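Autoinducer 2 sensor kinase/phosphatase LuxQ (Vibrio cholerae, PDB 3C38) senses autoinducer 2 together with LuxP in quorum sensing, acting as a histidine kinase at low cell density and as a phosphatase at high density. Local coordinates at residues S70-L75 against D82-S87; N179-V184 against Y199-V204. All coordinates share one frame; numbering follows the deposited sequence.

Both contacts lie in the periplasmic domain of LuxQ, which belongs to the Cache clan, and each joins a helix to an antiparallel sheet. Contact 1 ties helix 65-74 to strand 83-88 of the five-stranded sheet; contact 2, later in the chain, packs the short helix 201-205 and the residue before its cap on strand 179-184 of the four-stranded sheet. Their centres are about 32 Å apart, on opposite sides of the chain's centre, and their nearest atoms stay about 10 Å from each other without touching. The first is held by a salt bridge between widely separated backbones, whereas the second combines one hydrogen bond with close apolar packing.

Contact 1: residues S70-L75 against D82-S87; sequences SSVDEL and DLRFIS
Asp73, near the end of helix 65-74, and Arg84, on strand 83-88, reach toward each other from opposite directions and meet in a bidentate salt bridge. Arg84 grips the carboxylate end-on: NH2 bonds to Asp73 OD1 at 2.7 Å with an N-H...O angle of 162°, and NH1 bonds to Asp73 OD2 at 3.0 Å, almost as straight. Both oxygens use their syn lone pairs, and both lie near the guanidinium plane. Carboxylate and guanidinium are nearly coplanar, 15° apart, as suits such a pairing, and the paired bonds hold each group against rotation. A third, weak bond runs from Arg84 NH1 to Asp73 OD1 at 3.3 Å.

The backbones stay far apart, with Asp73 CA and Asp82 CA, the nearest pair, separated by 11.1 Å. Arg84 covers this distance with a chain extended from CG to NE. Its strand belongs to the five-stranded antiparallel sheet of the periplasmic Cache-type domain, where a classic beta bulge sets Asp82 and Leu83 both against Gly158 of strand 153-160.

Van der Waals contact is slight: Val72 CG1 comes within 4.4 Å of Arg84 NH2, obliquely to the guanidinium. The arginine side chain also touches Trp94 and Val157, on the two strands beside its own, while Asp73 touches Ala80 in the loop between helix and strand.

Contact 2: residues N179-V184 against Y199-V204; sequences NLVLAV and YSLDYV
Val181 turns its side chain from strand 179-184 toward helix 201-205, and CB sends its two methyls to different partners. CG1, anti to the backbone N (chi1 179°), meets Leu201 CD1 at 3.5 Å. CG2 touches the same Leu201 methyl and also packs against Val204 CG1, 3.6 Å away. The branched tip thus faces two residues about one helical turn apart. Leu201 does not point straight at the strand from its backbone; its far end swings in to bring CD1 onto the valine.

The helix is short and starts with an N-cap, Ser200, whose OG accepts a hydrogen bond from Tyr203 N at 3.2 Å. It lies over the four-stranded antiparallel sheet of the periplasmic domain, where Val204 also touches Ile237 on strand 228-239.

Just before the cap, Tyr199 makes the polar link. Asn179 ND2 donates to Tyr199 OH at 2.8 Å with a nearly straight N-H...O angle of 166°. The hydroxyl oxygen lies in the amide plane, and ND2 approaches the ring at its edge, the amide and ring planes standing 83° apart. Thr192 bonds to Asn179 OD1 and so helps fix the amide, while the Tyr199 ring meets Phe216 edge-to-face.

Contact 1: residues S70-L75 against D82-S87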
# COMPACT_ATOMS: atom_id res chain seq x y z
N SER A 70 -1.11 -18.14 -4.76
CA SER A 70 -2.36 -18.12 -5.50
C SER A 70 -3.43 -18.70 -4.58
O SER A 70 -4.59 -18.28 -4.62
CB SER A 70 -2.22 -18.96 -6.77
OG SER A 70 -3.36 -18.81 -7.59
N SER A 71 -3.03 -19.66 -3.75
CA SER A 71 -3.94 -20.30 -2.80
C SER A 71 -4.31 -19.36 -1.66
O SER A 71 -5.46 -19.31 -1.23
CB SER A 71 -3.29 -21.56 -2.22
OG SER A 71 -3.80 -22.72 -2.84
N VAL A 72 -3.32 -18.62 -1.17
CA VAL A 72 -3.53 -17.67 -0.08
C VAL A 72 -4.55 -16.63 -0.50
O VAL A 72 -5.48 -16.31 0.26
CB VAL A 72 -2.21 -16.96 0.28
CG1 VAL A 72 -2.43 -16.06 1.49
CG2 VAL A 72 -1.12 -17.98 0.56
N ASP A 73 -4.38 -16.09 -1.70
CA ASP A 73 -5.29 -15.08 -2.22
C ASP A 73 -6.59 -15.72 -2.69
O ASP A 73 -7.66 -15.14 -2.55
CB ASP A 73 -4.64 -14.32 -3.37
CG ASP A 73 -3.28 -13.76 -2.99
OD1 ASP A 73 -3.12 -13.31 -1.83
OD2 ASP A 73 -2.38 -13.76 -3.85
N GLU A 74 -6.48 -16.93 -3.24
CA GLU A 74 -7.65 -17.66 -3.71
C GLU A 74 -8.79 -17.53 -2.70
O GLU A 74 -9.96 -17.39 -3.07
CB GLU A 74 -7.31 -19.14 -3.87
CG GLU A 74 -8.52 -20.03 -4.13
CD GLU A 74 -8.27 -21.48 -3.74
OE1 GLU A 74 -7.30 -22.08 -4.25
OE2 GLU A 74 -9.04 -22.02 -2.92
N LEU A 75 -8.42 -17.56 -1.43
CA LEU A 75 -9.38 -17.48 -0.33
C LEU A 75 -9.55 -16.09 0.27
O LEU A 75 -10.37 -15.90 1.17
CB LEU A 75 -8.96 -18.47 0.75
CG LEU A 75 -7.52 -18.31 1.25
CD1 LEU A 75 -7.48 -17.28 2.37
CD2 LEU A 75 -6.99 -19.64 1.75
N ASP A 82 -0.64 -5.56 -3.50
CA ASP A 82 -0.56 -5.36 -4.94
C ASP A 82 0.66 -6.07 -5.49
O ASP A 82 0.72 -6.40 -6.68
CB ASP A 82 -0.50 -3.87 -5.29
CG ASP A 82 -1.75 -3.12 -4.88
OD1 ASP A 82 -2.82 -3.76 -4.80
OD2 ASP A 82 -1.67 -1.90 -4.64
N LEU A 83 1.64 -6.31 -4.63
CA LEU A 83 2.84 -7.00 -5.06
C LEU A 83 3.55 -7.70 -3.91
O LEU A 83 3.59 -7.21 -2.77
CB LEU A 83 3.79 -6.02 -5.77
CG LEU A 83 4.38 -4.81 -5.03
CD1 LEU A 83 5.63 -5.24 -4.29
CD2 LEU A 83 4.72 -3.71 -6.02
N ARG A 84 4.09 -8.87 -4.24
CA ARG A 84 4.82 -9.69 -3.29
C ARG A 84 6.10 -10.19 -3.95
O ARG A 84 6.13 -10.45 -5.14
CB ARG A 84 4.01 -10.94 -2.91
CG ARG A 84 2.80 -10.75 -2.03
CD ARG A 84 2.56 -12.06 -1.29
NE ARG A 84 1.28 -12.14 -0.59
CZ ARG A 84 0.11 -12.37 -1.17
NH1 ARG A 84 0.04 -12.54 -2.49
NH2 ARG A 84 -0.99 -12.43 -0.44
N PHE A 85 7.15 -10.32 -3.15
CA PHE A 85 8.40 -10.88 -3.65
C PHE A 85 9.23 -11.30 -2.44
O PHE A 85 9.13 -10.70 -1.36
CB PHE A 85 9.15 -9.88 -4.55
CG PHE A 85 9.71 -8.69 -3.84
CD1 PHE A 85 10.89 -8.80 -3.12
CD2 PHE A 85 9.06 -7.46 -3.89
CE1 PHE A 85 11.42 -7.71 -2.47
CE2 PHE A 85 9.59 -6.35 -3.25
CZ PHE A 85 10.77 -6.47 -2.53
N ILE A 86 10.02 -12.36 -2.61
CA ILE A 86 10.85 -12.87 -1.52
C ILE A 86 12.32 -12.59 -1.75
O ILE A 86 12.86 -12.88 -2.82
CB ILE A 86 10.64 -14.40 -1.36
CG1 ILE A 86 9.17 -14.68 -1.03
CG2 ILE A 86 11.52 -14.94 -0.25
CD1 ILE A 86 8.83 -16.15 -0.96
N SER A 87 12.97 -12.02 -0.74
CA SER A 87 14.38 -11.68 -0.82
C SER A 87 15.26 -12.53 0.09
O SER A 87 14.81 -13.10 1.08
CB SER A 87 14.60 -10.20 -0.46
OG SER A 87 15.45 -10.06 0.68

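Contact 2: residues N179-V184 against Y199-V204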
# COMPACT_ATOMS: atom_id res chain seq x y z
N ASN A 179 -16.34 12.91 -1.31
CA ASN A 179 -15.27 12.60 -2.23
C ASN A 179 -13.93 12.77 -1.53
O ASN A 179 -13.80 13.56 -0.58
CB ASN A 179 -15.30 13.54 -3.44
CG ASN A 179 -16.15 13.01 -4.59
OD1 ASN A 179 -15.94 11.90 -5.08
ND2 ASN A 179 -17.09 13.81 -5.04
N LEU A 180 -12.95 12.01 -2.00
CA LEU A 180 -11.60 12.08 -1.46
C LEU A 180 -10.58 12.15 -2.59
O LEU A 180 -10.82 11.68 -3.70
CB LEU A 180 -11.28 10.86 -0.59
CG LEU A 180 -12.08 10.58 0.69
CD1 LEU A 180 -11.59 9.24 1.24
CD2 LEU A 180 -11.92 11.70 1.72
N VAL A 181 -9.44 12.75 -2.28
CA VAL A 181 -8.34 12.86 -3.22
C VAL A 181 -7.06 12.57 -2.45
O VAL A 181 -6.75 13.26 -1.47
CB VAL A 181 -8.21 14.28 -3.82
CG1 VAL A 181 -7.03 14.30 -4.78
CG2 VAL A 181 -9.51 14.69 -4.52
N LEU A 182 -6.32 11.55 -2.87
CA LEU A 182 -5.07 11.22 -2.22
C LEU A 182 -3.99 11.88 -3.06
O LEU A 182 -3.89 11.64 -4.27
CB LEU A 182 -4.85 9.71 -2.15
CG LEU A 182 -3.50 9.24 -1.57
CD1 LEU A 182 -3.33 9.80 -0.16
CD2 LEU A 182 -3.44 7.72 -1.54
N ALA A 183 -3.19 12.73 -2.43
CA ALA A 183 -2.15 13.42 -3.18
C ALA A 183 -0.84 13.56 -2.43
O ALA A 183 -0.76 13.34 -1.22
CB ALA A 183 -2.66 14.81 -3.57
N VAL A 184 0.18 13.92 -3.20
CA VAL A 184 1.52 14.17 -2.69
C VAL A 184 1.82 15.60 -3.12
O VAL A 184 2.08 15.86 -4.29
CB VAL A 184 2.58 13.23 -3.34
CG1 VAL A 184 3.97 13.61 -2.86
CG2 VAL A 184 2.28 11.77 -2.98
N TYR A 199 -17.19 20.96 -8.40
CA TYR A 199 -15.79 21.29 -8.19
C TYR A 199 -14.88 20.30 -8.93
O TYR A 199 -15.22 19.12 -9.05
CB TYR A 199 -15.48 21.26 -6.69
CG TYR A 199 -15.94 19.99 -6.00
CD1 TYR A 199 -15.19 18.81 -6.10
CD2 TYR A 199 -17.13 19.96 -5.27
CE1 TYR A 199 -15.62 17.64 -5.49
CE2 TYR A 199 -17.57 18.80 -4.67
CZ TYR A 199 -16.81 17.64 -4.78
OH TYR A 199 -17.26 16.48 -4.20
N SER A 200 -13.75 20.79 -9.44
CA SER A 200 -12.82 19.94 -10.17
C SER A 200 -11.70 19.38 -9.28
O SER A 200 -11.47 19.86 -8.17
CB SER A 200 -12.18 20.73 -11.32
OG SER A 200 -11.36 21.76 -10.80
N LEU A 201 -10.99 18.37 -9.79
CA LEU A 201 -9.89 17.77 -9.04
C LEU A 201 -8.87 18.85 -8.74
O LEU A 201 -8.35 18.95 -7.62
CB LEU A 201 -9.24 16.65 -9.85
CG LEU A 201 -7.97 16.05 -9.26
CD1 LEU A 201 -8.25 15.52 -7.86
CD2 LEU A 201 -7.47 14.93 -10.15
N ASP A 202 -8.59 19.65 -9.76
CA ASP A 202 -7.64 20.75 -9.69
C ASP A 202 -7.97 21.70 -8.54
O ASP A 202 -7.08 22.12 -7.79
CB ASP A 202 -7.67 21.50 -11.02
CG ASP A 202 -6.57 22.53 -11.14
OD1 ASP A 202 -6.54 23.47 -10.31
OD2 ASP A 202 -5.75 22.40 -12.07
N TYR A 203 -9.25 22.05 -8.40
CA TYR A 203 -9.70 22.93 -7.33
C TYR A 203 -9.46 22.29 -5.96
O TYR A 203 -8.92 22.90 -5.05
CB TYR A 203 -11.19 23.23 -7.48
CG TYR A 203 -11.85 23.69 -6.20
CD1 TYR A 203 -11.57 24.95 -5.64
CD2 TYR A 203 -12.71 22.84 -5.50
CE1 TYR A 203 -12.14 25.34 -4.43
CE2 TYR A 203 -13.29 23.23 -4.28
CZ TYR A 203 -13.00 24.47 -3.75
OH TYR A 203 -13.55 24.83 -2.54
N VAL A 204 -9.91 21.04 -5.83
CA VAL A 204 -9.74 20.29 -4.61
C VAL A 204 -8.27 20.22 -4.19
O VAL A 204 -7.96 20.45 -3.02
CB VAL A 204 -10.28 18.86 -4.77
CG1 VAL A 204 -10.11 18.10 -3.47
CG2 VAL A 204 -11.73 18.90 -5.21